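Local atomic coordinates of exopolyphosphatase (Aquifex aeolicus, PDB entry 1T6C), a protein that probably hydrolyses phosphoanhydride bonds of inorganic polyphosphate and guanosine pentaphosphate, and has an actin-like fold. Residues A[26-31]-A[78-83]; A[15-20]-A[110-115]; A[68-73]-A[104-109]; A[215-220]-A[232-237]; A[36-41]-A[296-301]. All coordinates share one frame; numbering follows the deposited sequence. Where two conformers were deposited one is given.

Contact 1 (A[26-31]-A[78-83]); sequences LTIAQI and DEFKVE
Ile-28 projects from its strand into the angle between Phe-80 and Val-82, meeting each with a different combination of atoms. Its CD1 lies over one face of the Phe-80 ring, 4.1 Å above the plane and displaced toward the rim; the nearest ring atom, CG, is 4.2 Å from Ile-28 CD1. Toward Val-82 both branches count: Ile-28 CG2 is 3.8 Å from Val-82 CG2, and that same valine methyl is 4.1 Å from Ile-28 CD1. Ile-28 crosses both Phe-80 and Val-82 obliquely. Extension of the longer isoleucine branch (chi2 -178°) carries CD1 away from the strand and up to the aromatic ring. Phe-80 lies just past helix 60-79, whose end is a Schellman motif in which Lys-81 has positive phi and Lys-81 N bonds to Asp-78 O at 3.1 Å. Within the fold, Ile-28 sits on strand 23-32, flanked by strands 12-19 and 35-45, and also touches Ile-39 and Leu-40. Val-82 packs on Ala-15 and Ile-77, so the segment after helix 60-79 packs on the same sheet.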
# COMPACT_ATOMS: atom_id res chain seq x y z
N LEU A 26 -5.61 -5.87 -11.17
CA LEU A 26 -7.07 -5.89 -11.31
C LEU A 26 -7.66 -6.61 -10.09
O LEU A 26 -7.17 -7.67 -9.68
CB LEU A 26 -7.48 -6.66 -12.56
CG LEU A 26 -8.97 -6.99 -12.72
CD1 LEU A 26 -9.80 -5.71 -12.94
CD2 LEU A 26 -9.20 -8.01 -13.83
N THR A 27 -8.70 -6.04 -9.51
CA THR A 27 -9.45 -6.65 -8.43
C THR A 27 -10.95 -6.56 -8.73
O THR A 27 -11.44 -5.51 -9.03
CB THR A 27 -9.15 -5.94 -7.08
OG1 THR A 27 -7.73 -5.84 -6.87
CG2 THR A 27 -9.73 -6.75 -5.91
N ILE A 28 -11.65 -7.69 -8.70
CA ILE A 28 -13.09 -7.75 -8.95
C ILE A 28 -13.73 -8.27 -7.68
O ILE A 28 -13.26 -9.26 -7.12
CB ILE A 28 -13.47 -8.65 -10.13
CG1 ILE A 28 -12.77 -8.21 -11.43
CG2 ILE A 28 -14.97 -8.63 -10.32
CD1 ILE A 28 -13.14 -9.03 -12.67
N ALA A 29 -14.80 -7.60 -7.24
CA ALA A 29 -15.50 -8.00 -6.04
C ALA A 29 -16.99 -8.09 -6.35
O ALA A 29 -17.47 -7.45 -7.29
CB ALA A 29 -15.26 -7.04 -4.96
N GLN A 30 -17.70 -8.90 -5.57
CA GLN A 30 -19.17 -8.84 -5.55
C GLN A 30 -19.62 -8.17 -4.28
O GLN A 30 -18.99 -8.32 -3.24
CB GLN A 30 -19.76 -10.24 -5.69
CG GLN A 30 -19.44 -11.20 -4.60
CD GLN A 30 -20.51 -12.30 -4.42
OE1 GLN A 30 -20.91 -12.62 -3.27
NE2 GLN A 30 -20.95 -12.88 -5.54
N ILE A 31 -20.72 -7.42 -4.35
CA ILE A 31 -21.35 -6.90 -3.17
C ILE A 31 -22.72 -7.58 -3.05
O ILE A 31 -23.50 -7.56 -3.99
CB ILE A 31 -21.45 -5.35 -3.20
CG1 ILE A 31 -22.20 -4.83 -1.97
CG2 ILE A 31 -22.13 -4.88 -4.41
CD1 ILE A 31 -21.33 -4.57 -0.75
N ASP A 78 -15.67 -7.19 -18.89
CA ASP A 78 -16.81 -7.39 -19.80
C ASP A 78 -17.45 -8.76 -19.58
O ASP A 78 -18.68 -8.86 -19.39
CB ASP A 78 -16.33 -7.30 -21.27
CG ASP A 78 -15.89 -5.89 -21.70
OD1 ASP A 78 -16.09 -4.90 -20.93
OD2 ASP A 78 -15.32 -5.69 -22.82
N GLU A 79 -16.64 -9.81 -19.57
CA GLU A 79 -17.17 -11.19 -19.44
C GLU A 79 -17.85 -11.41 -18.07
O GLU A 79 -18.89 -12.09 -17.99
CB GLU A 79 -16.06 -12.23 -19.70
CG GLU A 79 -16.47 -13.71 -19.54
CD GLU A 79 -16.84 -14.42 -20.85
OE1 GLU A 79 -16.65 -13.83 -21.94
OE2 GLU A 79 -17.25 -15.62 -20.79
N PHE A 80 -17.29 -10.78 -17.03
CA PHE A 80 -17.78 -10.93 -15.66
C PHE A 80 -18.94 -9.97 -15.38
O PHE A 80 -19.47 -9.96 -14.25
CB PHE A 80 -16.68 -10.61 -14.64
CG PHE A 80 -15.84 -11.78 -14.24
CD1 PHE A 80 -14.94 -12.35 -15.12
CD2 PHE A 80 -15.91 -12.27 -12.93
CE1 PHE A 80 -14.13 -13.41 -14.73
CE2 PHE A 80 -15.12 -13.35 -12.53
CZ PHE A 80 -14.22 -13.92 -13.42
N LYS A 81 -19.32 -9.16 -16.36
CA LYS A 81 -20.44 -8.22 -16.21
C LYS A 81 -20.25 -7.30 -15.00
O LYS A 81 -21.14 -7.10 -14.18
CB LYS A 81 -21.77 -8.99 -16.14
CG LYS A 81 -22.15 -9.58 -17.50
CD LYS A 81 -23.67 -9.89 -17.58
CE LYS A 81 -24.07 -10.26 -19.02
NZ LYS A 81 -23.58 -11.62 -19.34
N VAL A 82 -19.05 -6.75 -14.89
CA VAL A 82 -18.75 -5.81 -13.82
C VAL A 82 -19.47 -4.51 -14.13
O VAL A 82 -19.34 -3.98 -15.22
CB VAL A 82 -17.23 -5.56 -13.71
CG1 VAL A 82 -16.96 -4.46 -12.69
CG2 VAL A 82 -16.51 -6.86 -13.37
N GLU A 83 -20.25 -4.03 -13.19
CA GLU A 83 -21.08 -2.84 -13.39
C GLU A 83 -20.39 -1.50 -13.11
O GLU A 83 -20.74 -0.48 -13.71
CB GLU A 83 -22.35 -3.00 -12.57
CG GLU A 83 -23.26 -4.04 -13.25
CD GLU A 83 -24.61 -4.19 -12.58
OE1 GLU A 83 -25.52 -3.35 -12.82
OE2 GLU A 83 -24.77 -5.16 -11.82

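Contact 2 (A[15-20]-A[110-115]); sequences ASIDIG and VGLVVE
No aromatic ring or other flat side-chain group takes part where Ile-17 meets Leu-112 and Ile-19 meets Val-114; there are branched aliphatic chains alone. Ile-19 drives its CD1 between the two methyls of Val-114, with CD1 3.8 Å from Val-114 CG1 and likewise 3.8 Å from Val-114 CG2, the side chains crossing at about a right angle. Ile-17 and Leu-112 instead reach toward each other tip to tip, Ile-17 CD1 lying 3.9 Å from Leu-112 CD2. Leu-112 was modelled in two conformers, and the one described has an unusual chi1 of -119°, so this second contact is less certain than the first. Both isoleucines have an extended outer branch (chi2 174°), which sends the CD1 methyls across strand 84-89, the strand between 12-19 and 114-116 in the five-stranded sheet. Ala-89 on that intervening strand touches both Ile-19 and Val-114, while Leu-70 of helix 60-79 packs on both isoleucines. The contact between the two segments is thus apolar packing, and no hydrogen bond crosses it.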
# COMPACT_ATOMS: atom_id res chain seq x y z
N ALA A 15 -15.07 -3.37 -9.80
CA ALA A 15 -13.66 -3.64 -10.01
C ALA A 15 -12.81 -2.41 -9.88
O ALA A 15 -13.25 -1.29 -10.14
CB ALA A 15 -13.46 -4.21 -11.37
N SER A 16 -11.55 -2.65 -9.55
CA SER A 16 -10.54 -1.62 -9.49
C SER A 16 -9.35 -2.07 -10.29
O SER A 16 -9.06 -3.26 -10.33
CB SER A 16 -10.10 -1.28 -8.05
OG SER A 16 -9.44 -2.36 -7.46
N ILE A 17 -8.70 -1.10 -10.93
CA ILE A 17 -7.41 -1.32 -11.62
C ILE A 17 -6.47 -0.29 -11.05
O ILE A 17 -6.81 0.89 -10.95
CB ILE A 17 -7.59 -1.15 -13.11
CG1 ILE A 17 -8.46 -2.27 -13.68
CG2 ILE A 17 -6.24 -1.10 -13.78
CD1 ILE A 17 -8.81 -2.09 -15.14
N ASP A 18 -5.29 -0.74 -10.64
CA ASP A 18 -4.23 0.13 -10.15
C ASP A 18 -2.98 -0.07 -11.00
O ASP A 18 -2.48 -1.17 -11.13
CB ASP A 18 -3.99 0.01 -8.65
CG ASP A 18 -3.50 -1.28 -8.24
OD1 ASP A 18 -4.26 -2.27 -8.39
OD2 ASP A 18 -2.35 -1.41 -7.73
N ILE A 19 -2.52 1.03 -11.57
CA ILE A 19 -1.35 1.06 -12.42
C ILE A 19 -0.25 1.73 -11.61
O ILE A 19 -0.34 2.91 -11.30
CB ILE A 19 -1.65 1.87 -13.70
CG1 ILE A 19 -2.78 1.22 -14.51
CG2 ILE A 19 -0.37 2.07 -14.52
CD1 ILE A 19 -3.21 2.04 -15.69
N GLY A 20 0.79 0.98 -11.29
CA GLY A 20 1.96 1.52 -10.63
C GLY A 20 3.18 1.44 -11.51
O GLY A 20 3.10 1.05 -12.66
N VAL A 110 -8.34 1.02 -25.19
CA VAL A 110 -8.90 0.11 -24.18
C VAL A 110 -10.35 0.48 -23.79
O VAL A 110 -11.13 -0.36 -23.40
CB VAL A 110 -7.99 0.05 -22.91
CG1 VAL A 110 -8.52 -0.99 -21.96
CG2 VAL A 110 -6.53 -0.21 -23.28
N GLY A 111 -10.71 1.76 -23.89
CA GLY A 111 -12.05 2.17 -23.55
C GLY A 111 -12.22 2.49 -22.09
O GLY A 111 -13.35 2.52 -21.58
N LEU A 112 -11.11 2.83 -21.44
CA LEU A 112 -11.05 3.02 -20.00
C LEU A 112 -10.39 4.37 -19.69
O LEU A 112 -9.36 4.69 -20.28
CB LEU A 112 -10.21 1.91 -19.35
CG LEU A 112 -10.82 0.95 -18.32
CD1 LEU A 112 -12.30 0.76 -18.43
CD2 LEU A 112 -10.09 -0.39 -18.45
N VAL A 113 -10.98 5.13 -18.79
CA VAL A 113 -10.31 6.28 -18.17
C VAL A 113 -9.51 5.82 -16.96
O VAL A 113 -10.03 5.11 -16.12
CB VAL A 113 -11.32 7.39 -17.76
CG1 VAL A 113 -10.64 8.51 -17.05
CG2 VAL A 113 -12.02 7.92 -19.00
N VAL A 114 -8.24 6.21 -16.92
CA VAL A 114 -7.36 5.98 -15.77
C VAL A 114 -7.11 7.35 -15.14
O VAL A 114 -6.65 8.27 -15.82
CB VAL A 114 -6.03 5.37 -16.20
CG1 VAL A 114 -5.10 5.21 -14.96
CG2 VAL A 114 -6.23 4.03 -16.89
N GLU A 115 -7.48 7.50 -13.88
CA GLU A 115 -7.25 8.73 -13.14
C GLU A 115 -5.91 8.66 -12.43
O GLU A 115 -5.66 7.75 -11.68
CB GLU A 115 -8.33 8.94 -12.10
CG GLU A 115 -8.15 10.29 -11.43
CD GLU A 115 -9.10 10.53 -10.29
OE1 GLU A 115 -9.86 9.61 -9.88
OE2 GLU A 115 -9.04 11.68 -9.78

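Contact 3 (A[68-73]-A[104-109]); sequences QVLKEY and ERVKRE
Helices 60-79 and 99-109, which pack against one another beside the five-stranded sheet of the actin-like fold, meet here through Leu-70 and Val-106. Both contacting segments fall in a region predicted to form a coiled coil. Leu-70 CD1 faces the fork of the valine, lying 3.9 Å from Val-106 CG2 and 4.0 Å from Val-106 CG1; the side chains run roughly perpendicular. Toward the solvent the contact turns polar. The Lys-71 chain, fully extended beyond CG, passes the end of the second helix, where its CE is 3.6 Å from Glu-109 O. The Glu-109 carboxylate is itself gripped side-on by Arg-105 of the preceding turn, with Arg-105 NE 2.9 Å from Glu-109 OE2 in a nearly straight bond (173°) and Arg-105 NH2 3.0 Å from Glu-109 OE1, whose syn lone pair it uses. Glu-64, through Arg-105 NH1, adds a further salt bridge on the guanidinium. The pairing probably limits rotation of the carboxylate. A water finally links the helices, donating to Glu-109 OE1 at 2.7 Å and accepting from Lys-71 NZ, also at 2.7 Å.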
# COMPACT_ATOMS: atom_id res chain seq x y z
N GLN A 68 -1.55 -3.80 -23.48
CA GLN A 68 -2.04 -5.16 -23.74
C GLN A 68 -2.63 -5.79 -22.47
O GLN A 68 -3.67 -6.42 -22.56
CB GLN A 68 -0.94 -6.06 -24.34
CG GLN A 68 -1.44 -7.45 -24.84
CD GLN A 68 -2.85 -7.46 -25.50
OE1 GLN A 68 -3.84 -7.96 -24.91
NE2 GLN A 68 -2.94 -6.91 -26.71
N VAL A 69 -2.02 -5.56 -21.32
CA VAL A 69 -2.53 -6.07 -20.04
C VAL A 69 -3.90 -5.45 -19.74
O VAL A 69 -4.82 -6.14 -19.27
CB VAL A 69 -1.57 -5.76 -18.87
CG1 VAL A 69 -2.25 -6.00 -17.53
CG2 VAL A 69 -0.29 -6.60 -19.00
N LEU A 70 -4.03 -4.16 -20.02
CA LEU A 70 -5.26 -3.44 -19.75
C LEU A 70 -6.37 -3.97 -20.66
O LEU A 70 -7.50 -4.07 -20.23
CB LEU A 70 -5.08 -1.91 -19.87
CG LEU A 70 -4.19 -1.28 -18.82
CD1 LEU A 70 -3.89 0.16 -19.11
CD2 LEU A 70 -4.83 -1.40 -17.42
N LYS A 71 -6.05 -4.29 -21.92
CA LYS A 71 -7.04 -4.90 -22.79
C LYS A 71 -7.54 -6.23 -22.22
O LYS A 71 -8.74 -6.50 -22.22
CB LYS A 71 -6.50 -5.06 -24.23
CG LYS A 71 -6.28 -3.75 -24.95
CD LYS A 71 -5.60 -3.99 -26.31
CE LYS A 71 -5.59 -2.81 -27.19
NZ LYS A 71 -4.91 -3.16 -28.49
N GLU A 72 -6.62 -7.04 -21.69
CA GLU A 72 -6.95 -8.32 -21.10
C GLU A 72 -7.83 -8.12 -19.87
O GLU A 72 -8.82 -8.81 -19.71
CB GLU A 72 -5.69 -9.09 -20.77
CG GLU A 72 -4.99 -9.51 -22.05
CD GLU A 72 -3.54 -9.92 -21.89
OE1 GLU A 72 -3.08 -10.06 -20.73
OE2 GLU A 72 -2.86 -10.12 -22.94
N TYR A 73 -7.52 -7.10 -19.07
CA TYR A 73 -8.35 -6.80 -17.91
C TYR A 73 -9.73 -6.32 -18.32
O TYR A 73 -10.72 -6.71 -17.74
CB TYR A 73 -7.68 -5.76 -17.01
CG TYR A 73 -6.45 -6.24 -16.26
CD1 TYR A 73 -6.03 -7.58 -16.29
CD2 TYR A 73 -5.75 -5.36 -15.47
CE1 TYR A 73 -4.89 -7.99 -15.62
CE2 TYR A 73 -4.66 -5.75 -14.77
CZ TYR A 73 -4.23 -7.07 -14.84
OH TYR A 73 -3.14 -7.44 -14.12
N GLU A 104 -4.17 8.85 -22.79
CA GLU A 104 -5.02 9.05 -23.96
C GLU A 104 -5.09 7.79 -24.82
O GLU A 104 -6.15 7.42 -25.31
CB GLU A 104 -4.53 10.23 -24.81
CG GLU A 104 -5.22 10.37 -26.17
CD GLU A 104 -6.69 10.75 -26.10
OE1 GLU A 104 -7.18 11.14 -25.02
OE2 GLU A 104 -7.35 10.69 -27.16
N ARG A 105 -3.97 7.10 -25.00
CA ARG A 105 -4.02 5.81 -25.72
C ARG A 105 -4.93 4.82 -24.99
O ARG A 105 -5.64 4.07 -25.61
CB ARG A 105 -2.63 5.19 -25.86
CG ARG A 105 -1.72 5.89 -26.86
CD ARG A 105 -0.46 5.06 -27.16
NE ARG A 105 -0.81 3.80 -27.81
CZ ARG A 105 0.03 2.77 -27.97
NH1 ARG A 105 1.29 2.86 -27.59
NH2 ARG A 105 -0.41 1.66 -28.56
N VAL A 106 -4.90 4.84 -23.66
CA VAL A 106 -5.73 3.91 -22.92
C VAL A 106 -7.23 4.20 -23.14
O VAL A 106 -8.02 3.31 -23.31
CB VAL A 106 -5.36 3.87 -21.42
CG1 VAL A 106 -6.31 2.97 -20.64
CG2 VAL A 106 -3.94 3.38 -21.24
N LYS A 107 -7.58 5.47 -23.22
CA LYS A 107 -8.96 5.84 -23.48
C LYS A 107 -9.39 5.31 -24.84
O LYS A 107 -10.46 4.75 -25.00
CB LYS A 107 -9.12 7.37 -23.47
CG LYS A 107 -8.90 7.97 -22.09
CD LYS A 107 -8.83 9.48 -22.07
CE LYS A 107 -8.36 9.95 -20.69
NZ LYS A 107 -8.17 11.41 -20.58
N ARG A 108 -8.54 5.54 -25.82
CA ARG A 108 -8.91 5.28 -27.20
C ARG A 108 -8.86 3.78 -27.53
O ARG A 108 -9.72 3.27 -28.24
CB ARG A 108 -7.98 6.03 -28.17
CG ARG A 108 -7.95 7.54 -28.02
CD ARG A 108 -9.10 8.30 -28.64
NE ARG A 108 -10.37 8.15 -27.93
CZ ARG A 108 -10.72 8.84 -26.85
NH1 ARG A 108 -9.89 9.71 -26.30
NH2 ARG A 108 -11.90 8.64 -26.32
N GLU A 109 -7.86 3.09 -26.99
CA GLU A 109 -7.55 1.71 -27.39
C GLU A 109 -8.10 0.65 -26.45
O GLU A 109 -8.30 -0.50 -26.86
CB GLU A 109 -6.04 1.55 -27.55
CG GLU A 109 -5.49 2.42 -28.66
CD GLU A 109 -3.98 2.48 -28.71
OE1 GLU A 109 -3.36 1.45 -28.40
OE2 GLU A 109 -3.42 3.57 -29.01
O HOH W 1 -4.25 -0.79 -29.58

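Contact 4 (A[215-220]-A[232-237])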
# COMPACT_ATOMS: atom_id res chain seq x y z
N THR A 215 5.17 -4.41 4.66
CA THR A 215 5.96 -4.57 5.86
C THR A 215 5.12 -5.09 7.02
O THR A 215 5.47 -6.09 7.65
CB THR A 215 6.64 -3.24 6.26
OG1 THR A 215 7.51 -2.80 5.19
CG2 THR A 215 7.51 -3.50 7.48
N ILE A 216 4.04 -4.39 7.32
CA ILE A 216 3.28 -4.71 8.53
C ILE A 216 2.51 -6.04 8.45
O ILE A 216 2.37 -6.76 9.45
CB ILE A 216 2.40 -3.50 8.94
CG1 ILE A 216 2.07 -3.58 10.44
CG2 ILE A 216 1.20 -3.39 8.05
CD1 ILE A 216 3.23 -3.26 11.36
N THR A 217 2.05 -6.42 7.26
CA THR A 217 1.38 -7.71 7.13
C THR A 217 2.40 -8.84 7.22
O THR A 217 2.11 -9.89 7.76
CB THR A 217 0.56 -7.85 5.82
OG1 THR A 217 1.35 -7.51 4.67
CG2 THR A 217 -0.63 -6.89 5.82
N THR A 218 3.60 -8.64 6.68
CA THR A 218 4.67 -9.62 6.87
C THR A 218 5.02 -9.75 8.32
O THR A 218 5.16 -10.87 8.82
CB THR A 218 5.89 -9.24 6.06
OG1 THR A 218 5.55 -9.25 4.66
CG2 THR A 218 6.99 -10.27 6.24
N LEU A 219 5.11 -8.63 9.04
CA LEU A 219 5.39 -8.67 10.48
C LEU A 219 4.33 -9.43 11.25
O LEU A 219 4.64 -10.27 12.10
CB LEU A 219 5.52 -7.24 11.04
CG LEU A 219 6.85 -6.59 11.30
CD1 LEU A 219 6.65 -5.57 12.40
CD2 LEU A 219 7.96 -7.54 11.68
N ALA A 220 3.05 -9.20 10.92
CA ALA A 220 1.97 -9.92 11.55
C ALA A 220 2.06 -11.41 11.28
O ALA A 220 1.91 -12.22 12.20
CB ALA A 220 0.62 -9.36 11.10
N GLN A 232 -6.94 -14.16 6.11
CA GLN A 232 -7.88 -14.40 7.20
C GLN A 232 -7.21 -14.50 8.57
O GLN A 232 -7.84 -14.21 9.60
CB GLN A 232 -8.73 -15.63 6.91
CG GLN A 232 -9.80 -15.36 5.89
CD GLN A 232 -10.63 -16.60 5.51
OE1 GLN A 232 -10.87 -17.50 6.34
NE2 GLN A 232 -11.06 -16.65 4.26
N LYS A 233 -5.95 -14.92 8.60
CA LYS A 233 -5.22 -15.11 9.84
C LYS A 233 -4.45 -13.86 10.26
O LYS A 233 -3.93 -13.80 11.37
CB LYS A 233 -4.24 -16.29 9.72
CG LYS A 233 -4.92 -17.64 9.45
CD LYS A 233 -3.87 -18.74 9.45
CE LYS A 233 -4.43 -20.11 9.20
NZ LYS A 233 -4.53 -20.41 7.75
N VAL A 234 -4.30 -12.90 9.35
CA VAL A 234 -3.50 -11.72 9.59
C VAL A 234 -4.35 -10.47 9.75
O VAL A 234 -4.08 -9.63 10.60
CB VAL A 234 -2.47 -11.53 8.43
CG1 VAL A 234 -1.82 -10.15 8.43
CG2 VAL A 234 -1.39 -12.61 8.54
N HIS A 235 -5.39 -10.34 8.95
CA HIS A 235 -6.25 -9.16 9.02
C HIS A 235 -6.91 -9.05 10.39
O HIS A 235 -7.54 -9.98 10.85
CB HIS A 235 -7.32 -9.28 7.97
CG HIS A 235 -8.12 -8.03 7.79
ND1 HIS A 235 -9.40 -7.88 8.26
CD2 HIS A 235 -7.80 -6.87 7.18
CE1 HIS A 235 -9.83 -6.67 7.95
NE2 HIS A 235 -8.88 -6.04 7.29
N GLY A 236 -6.75 -7.89 11.02
CA GLY A 236 -7.31 -7.65 12.33
C GLY A 236 -6.41 -8.04 13.49
O GLY A 236 -6.75 -7.77 14.62
N LYS A 237 -5.25 -8.64 13.23
CA LYS A 237 -4.30 -8.95 14.29
C LYS A 237 -3.75 -7.65 14.90
O LYS A 237 -3.55 -6.65 14.21
CB LYS A 237 -3.14 -9.79 13.76
CG LYS A 237 -3.47 -11.24 13.47
CD LYS A 237 -3.94 -11.97 14.75
CE LYS A 237 -3.82 -13.49 14.62
NZ LYS A 237 -5.02 -14.01 13.93
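Ala-220 and Thr-217, one helical turn apart on helix 214-223, receive the CG1 methyl of Val-234, the first residue of a type II beta turn. Ala-220 CB is 3.7 Å from Val-234 CG1, and the same methyl stands 4.0 Å from Thr-217 O and 4.2 Å from Thr-217 CB. One valine branch therefore does all the touching; it is anti to the backbone N (chi1 166°) and lies against the side of the helix between Thr-217 and Ala-220. The small alanine side chain is consistent with the close backbones, the CA atoms of Ala-220 and Val-234 being 6.1 Å apart. The Thr-217 hydroxyl is hydrogen-bonded to Gly-213 O, just before the helix begins. In the next shell, Tyr-229 packs on both Thr-217 and Val-234, and Val-295 of strand 292-296 lies against Thr-217 and Ala-220. Val-234 O closes the turn by accepting from Lys-237 N at 3.0 Å, with Gly-236 at the third position taking the positive phi. The Lys-237 side chain folds back too, and its NZ donates to Lys-233 O at 2.8 Å from above the carbonyl plane.

Contact 5 (A[36-41]-A[296-301])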
# COMPACT_ATOMS: atom_id res chain seq x y z
N LEU A 36 -18.84 -7.12 0.78
CA LEU A 36 -17.89 -7.19 -0.33
C LEU A 36 -17.04 -8.45 -0.23
O LEU A 36 -16.39 -8.68 0.81
CB LEU A 36 -16.94 -6.00 -0.27
CG LEU A 36 -17.09 -4.77 -1.13
CD1 LEU A 36 -15.92 -3.85 -0.80
CD2 LEU A 36 -17.13 -5.08 -2.59
N SER A 37 -17.01 -9.26 -1.28
CA SER A 37 -16.12 -10.41 -1.35
C SER A 37 -15.34 -10.32 -2.65
O SER A 37 -15.94 -10.05 -3.70
CB SER A 37 -16.93 -11.70 -1.36
OG SER A 37 -17.81 -11.78 -0.25
N ILE A 38 -14.04 -10.57 -2.58
CA ILE A 38 -13.19 -10.52 -3.76
C ILE A 38 -13.34 -11.84 -4.50
O ILE A 38 -13.16 -12.90 -3.91
CB ILE A 38 -11.69 -10.34 -3.33
CG1 ILE A 38 -11.53 -9.21 -2.30
CG2 ILE A 38 -10.82 -10.13 -4.54
CD1 ILE A 38 -12.22 -7.93 -2.65
N ILE A 39 -13.63 -11.77 -5.79
CA ILE A 39 -13.84 -12.95 -6.62
C ILE A 39 -12.83 -13.15 -7.73
O ILE A 39 -12.74 -14.23 -8.31
CB ILE A 39 -15.28 -12.94 -7.17
CG1 ILE A 39 -15.53 -11.73 -8.08
CG2 ILE A 39 -16.28 -12.95 -6.00
CD1 ILE A 39 -16.79 -11.82 -8.86
N LEU A 40 -12.05 -12.12 -8.04
CA LEU A 40 -10.98 -12.27 -9.00
C LEU A 40 -9.91 -11.23 -8.76
O LEU A 40 -10.21 -10.09 -8.50
CB LEU A 40 -11.49 -12.17 -10.43
CG LEU A 40 -10.49 -12.71 -11.44
CD1 LEU A 40 -10.77 -14.20 -11.69
CD2 LEU A 40 -10.58 -11.97 -12.71
N GLU A 41 -8.65 -11.65 -8.87
CA GLU A 41 -7.52 -10.74 -8.83
C GLU A 41 -6.54 -11.14 -9.89
O GLU A 41 -6.32 -12.35 -10.09
CB GLU A 41 -6.81 -10.77 -7.47
CG GLU A 41 -7.68 -10.23 -6.35
CD GLU A 41 -7.18 -10.60 -4.98
OE1 GLU A 41 -7.26 -11.81 -4.62
OE2 GLU A 41 -6.76 -9.67 -4.24
N SER A 296 -4.21 -4.25 8.84
CA SER A 296 -5.16 -4.46 7.76
C SER A 296 -4.49 -5.10 6.56
O SER A 296 -3.43 -4.66 6.13
CB SER A 296 -5.76 -3.12 7.31
OG SER A 296 -6.65 -3.35 6.23
N ASP A 297 -5.13 -6.13 6.03
CA ASP A 297 -4.76 -6.71 4.74
C ASP A 297 -5.28 -5.91 3.55
O ASP A 297 -4.77 -6.07 2.45
CB ASP A 297 -5.24 -8.16 4.63
CG ASP A 297 -4.78 -8.82 3.37
OD1 ASP A 297 -5.62 -9.03 2.45
OD2 ASP A 297 -3.59 -9.13 3.21
N TRP A 298 -6.27 -5.06 3.76
CA TRP A 298 -6.84 -4.23 2.71
C TRP A 298 -6.30 -2.79 2.71
O TRP A 298 -6.03 -2.22 3.76
CB TRP A 298 -8.35 -4.18 2.90
CG TRP A 298 -9.08 -5.41 2.41
CD1 TRP A 298 -8.54 -6.65 2.16
CD2 TRP A 298 -10.46 -5.50 2.06
NE1 TRP A 298 -9.51 -7.49 1.66
CE2 TRP A 298 -10.70 -6.81 1.61
CE3 TRP A 298 -11.52 -4.58 2.05
CZ2 TRP A 298 -11.96 -7.23 1.17
CZ3 TRP A 298 -12.78 -5.00 1.60
CH2 TRP A 298 -12.98 -6.31 1.18
N GLY A 299 -6.18 -2.21 1.52
CA GLY A 299 -5.69 -0.86 1.35
C GLY A 299 -6.29 -0.25 0.11
O GLY A 299 -7.48 -0.46 -0.19
N LEU A 300 -5.49 0.50 -0.63
CA LEU A 300 -5.94 1.22 -1.83
C LEU A 300 -6.83 0.42 -2.76
O LEU A 300 -7.94 0.86 -3.08
CB LEU A 300 -4.73 1.73 -2.63
CG LEU A 300 -4.98 2.30 -4.04
CD1 LEU A 300 -5.93 3.51 -3.99
CD2 LEU A 300 -3.70 2.64 -4.70
N ARG A 301 -6.35 -0.73 -3.25
CA ARG A 301 -7.06 -1.47 -4.26
C ARG A 301 -8.47 -1.87 -3.82
O ARG A 301 -9.41 -1.83 -4.58
CB ARG A 301 -6.30 -2.72 -4.63
CG ARG A 301 -5.07 -2.42 -5.40
CD ARG A 301 -4.32 -3.69 -5.76
NE ARG A 301 -2.90 -3.48 -5.61
CZ ARG A 301 -2.18 -3.82 -4.57
NH1 ARG A 301 -2.70 -4.45 -3.53
NH2 ARG A 301 -0.89 -3.55 -4.58
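The segment leading from strand 292-296 of the six-stranded sheet into helix 300-313 runs between the two halves of the actin-like fold, and within it Trp-298 reaches across to Leu-36 and Ile-38 of an outer strand of the five-stranded sheet. The six-membered part of the indole does the touching. Ile-38 approaches from the direction opposite to the tryptophan, its CD1 3.9 Å and its CG1 4.0 Å from Trp-298 CZ2; Ile-38 was modelled in two conformers, so these distances hold for one of them. Leu-36 CD1 is 4.1 Å from Trp-298 CZ3, further round the same ring. The first torsion of the tryptophan (chi1 -79°) sets CG opposite its carbonyl carbon and swings the indole toward the strand. Its backbone is braced by Ser-296, whose OG donates to Trp-298 O at 2.8 Å, in the carbonyl plane and on a lone pair. Gly-299 then takes the N-cap position of helix 300-313. A 2-methyl-2,4-pentanediol molecule, probably from crystallisation, lies about 4 Å from the Trp-298 side chain. Around the contact, Ser-133 of helix 119-133 also touches Trp-298, and Leu-36 packs on Val-306 and Val-309 of helix 300-313. On strand 35-45, Ile-39 and Leu-40 form a classic beta bulge opposite Ile-28 of strand 23-32.

Overall arrangement
Contacts 1, 2 and 5 all draw on the five-stranded sheet, using strands 23-32, 12-19 and 35-45, and Ser-16 OG ties contact 2 to Arg-301 O in contact 5. Contacts 1 and 3 share helix 60-79, and Leu-26 packs on Tyr-73 between them. Contact 4 belongs to the other half of the fold, its centre about 34 Å from that of contact 3, yet it touches contact 5 through His-235. Contacts 2 and 4 are buried and rest on aliphatic side chains, with one backbone carbonyl taking part in contact 4; contacts 1 and 5 are partly buried and add an aromatic ring. Contact 3, also partly buried, alone includes a water bridge between charged side chains.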